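Side-chain contact in chitosanase (Bacillus subtilis subsp. subtilis str. 168, PDB 7C6C), which hydrolyses internal beta-(1->4) linkages between D-glucosamine residues of partly acetylated chitosan, probably as a defence against invading fungi: residues Lys98-Ala101 and Glu105-Ala108. Residues are numbered along the deposited sequence; the frame is centred on the assembly and turned at random.
Sequences KSLA and EFRA
Leu100 and Phe106 face each other across the short connection between two successive helices, 93-99 and the long 104-128, of this family 46 glycoside hydrolase. Their CA atoms stand 6.4 Å apart, and those of the next pair, Ala101 and Arg107, 7.1 Å. Ala101 N bonds back to Lys98 O, three residues earlier; beyond the bend, Asp103 OD2 takes the backbone N-H of Phe106 in the first turn of the long helix.

The apolar half of the contact is leucine against phenylalanine, the two side chains crossing at about a right angle. Leu100 CB presses on the ring atom Phe106 CD2 at 3.4 Å, while the methyl Leu100 CD1 sits over one face, 4.2 Å from the centroid of the Phe106 ring and displaced toward its rim, a CH-pi contact. The first torsion of Phe106 (chi1 -166°, CG opposite the backbone N) sets the ring against Leu100. There the ring also meets Trp97 and Tyr60 edge-to-face, and both Leu100 and Phe106 pack on Leu69, which places the contact against helix 52-63 and the loop that follows.

The polar half lies at the more exposed side of the turn. Arg107 CD passes Ala101 O at 3.4 Å, and the bend beyond it at chi3 (70°) brings the guanidinium round to the same carbonyl. That oxygen belongs to the turn, and the arginine thus ties the long helix to the link preceding it. Ala101 O lies in the guanidinium plane, at its edge, and accepts an N-H from Arg107 NH1, 2.9 Å from Ala101 O, at an N-H...O angle of 158°.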
ATOM      1  N   LYS A  98      15.507   9.208  -5.942  1.00 10.52           N
ATOM      2  CA  LYS A  98      16.290   8.643  -4.848  1.00 11.51           C
ATOM      3  C   LYS A  98      17.086   9.718  -4.125  1.00 11.47           C
ATOM      4  O   LYS A  98      17.246   9.660  -2.903  1.00 12.42           O
ATOM      5  CB  LYS A  98      17.231   7.556  -5.360  1.00 12.91           C
ATOM      6  CG  LYS A  98      18.026   6.886  -4.244  1.00 15.67           C
ATOM      7  CD  LYS A  98      18.963   5.825  -4.784  1.00 18.86           C
ATOM      8  CE  LYS A  98      19.884   5.329  -3.685  1.00 22.25           C
ATOM      9  NZ  LYS A  98      20.772   4.238  -4.150  1.00 24.76           N
ATOM     10  N   SER A  99      17.589  10.710  -4.864  1.00 10.99           N
ATOM     11  CA  SER A  99      18.398  11.759  -4.252  1.00 11.51           C
ATOM     12  C   SER A  99      17.612  12.574  -3.239  1.00 11.92           C
ATOM     13  O   SER A  99      18.221  13.249  -2.405  1.00 13.02           O
ATOM     14  CB  SER A  99      18.958  12.691  -5.326  1.00 11.83           C
ATOM     15  OG  SER A  99      17.983  13.632  -5.755  1.00 11.23           O
ATOM     16  N   LEU A 100      16.283  12.516  -3.285  1.00 11.68           N
ATOM     17  CA  LEU A 100      15.426  13.259  -2.375  1.00 11.60           C
ATOM     18  C   LEU A 100      14.933  12.411  -1.212  1.00 11.52           C
ATOM     19  O   LEU A 100      14.022  12.840  -0.493  1.00 12.08           O
ATOM     20  CB  LEU A 100      14.257  13.878  -3.142  1.00 11.93           C
ATOM     21  CG  LEU A 100      14.645  15.017  -4.090  1.00 11.89           C
ATOM     22  CD1 LEU A 100      13.517  15.276  -5.091  1.00 13.27           C
ATOM     23  CD2 LEU A 100      14.989  16.287  -3.302  1.00 13.30           C
ATOM     24  N   ALA A 101      15.531  11.228  -1.007  1.00 12.06           N
ATOM     25  CA  ALA A 101      15.059  10.285   0.008  1.00 13.26           C
ATOM     26  C   ALA A 101      14.949  10.920   1.385  1.00 14.10           C
ATOM     27  O   ALA A 101      14.047  10.582   2.160  1.00 15.06           O
ATOM     28  CB  ALA A 101      16.000   9.085   0.078  1.00 13.85           C
ATOM     29  N   GLU A 105      10.822  18.316   2.402  1.00 15.01           N
ATOM     30  CA  GLU A 105       9.657  18.660   1.590  1.00 14.99           C
ATOM     31  C   GLU A 105       9.216  17.490   0.715  1.00 14.03           C
ATOM     32  O   GLU A 105       8.015  17.259   0.541  1.00 13.33           O
ATOM     33  CB  GLU A 105       9.939  19.899   0.735  1.00 17.05           C
ATOM     34  CG  GLU A 105      10.021  21.206   1.529  1.00 20.80           C
ATOM     35  CD  GLU A 105       8.665  21.764   1.959  1.00 25.41           C
ATOM     36  OE1 GLU A 105       7.618  21.143   1.675  1.00 26.94           O
ATOM     37  OE2 GLU A 105       8.648  22.843   2.591  1.00 28.11           O
ATOM     38  N   PHE A 106      10.162  16.740   0.148  1.00 12.55           N
ATOM     39  CA  PHE A 106       9.761  15.614  -0.686  1.00 11.35           C
ATOM     40  C   PHE A 106       9.080  14.534   0.142  1.00 11.20           C
ATOM     41  O   PHE A 106       8.079  13.949  -0.291  1.00 11.04           O
ATOM     42  CB  PHE A 106      10.957  15.041  -1.435  1.00 11.57           C
ATOM     43  CG  PHE A 106      10.567  14.110  -2.552  1.00 10.60           C
ATOM     44  CD1 PHE A 106       9.719  14.548  -3.565  1.00 10.89           C
ATOM     45  CD2 PHE A 106      11.043  12.800  -2.606  1.00 10.86           C
ATOM     46  CE1 PHE A 106       9.348  13.703  -4.599  1.00 10.40           C
ATOM     47  CE2 PHE A 106      10.679  11.955  -3.647  1.00 10.53           C
ATOM     48  CZ  PHE A 106       9.832  12.404  -4.637  1.00 10.71           C
ATOM     49  N   ARG A 107       9.611  14.254   1.334  1.00 11.38           N
ATOM     50  CA  ARG A 107       8.962  13.293   2.214  1.00 11.86           C
ATOM     51  C   ARG A 107       7.568  13.767   2.600  1.00 12.13           C
ATOM     52  O   ARG A 107       6.621  12.970   2.627  1.00 12.07           O
ATOM     53  CB  ARG A 107       9.824  13.026   3.448  1.00 13.81           C
ATOM     54  CG  ARG A 107      11.155  12.358   3.114  1.00 14.85           C
ATOM     55  CD  ARG A 107      12.166  12.470   4.236  1.00 16.89           C
ATOM     56  NE  ARG A 107      11.792  11.659   5.389  1.00 17.14           N
ATOM     57  CZ  ARG A 107      12.217  10.415   5.606  1.00 17.51           C
ATOM     58  NH1 ARG A 107      13.022   9.825   4.735  1.00 18.75           N
ATOM     59  NH2 ARG A 107      11.827   9.755   6.692  1.00 18.26           N
ATOM     60  N   ALA A 108       7.419  15.068   2.877  1.00 12.66           N
ATOM     61  CA  ALA A 108       6.109  15.613   3.230  1.00 13.09           C
ATOM     62  C   ALA A 108       5.114  15.464   2.083  1.00 12.39           C
ATOM     63  O   ALA A 108       3.931  15.178   2.311  1.00 12.42           O
ATOM     64  CB  ALA A 108       6.240  17.074   3.664  1.00 14.78           C
TER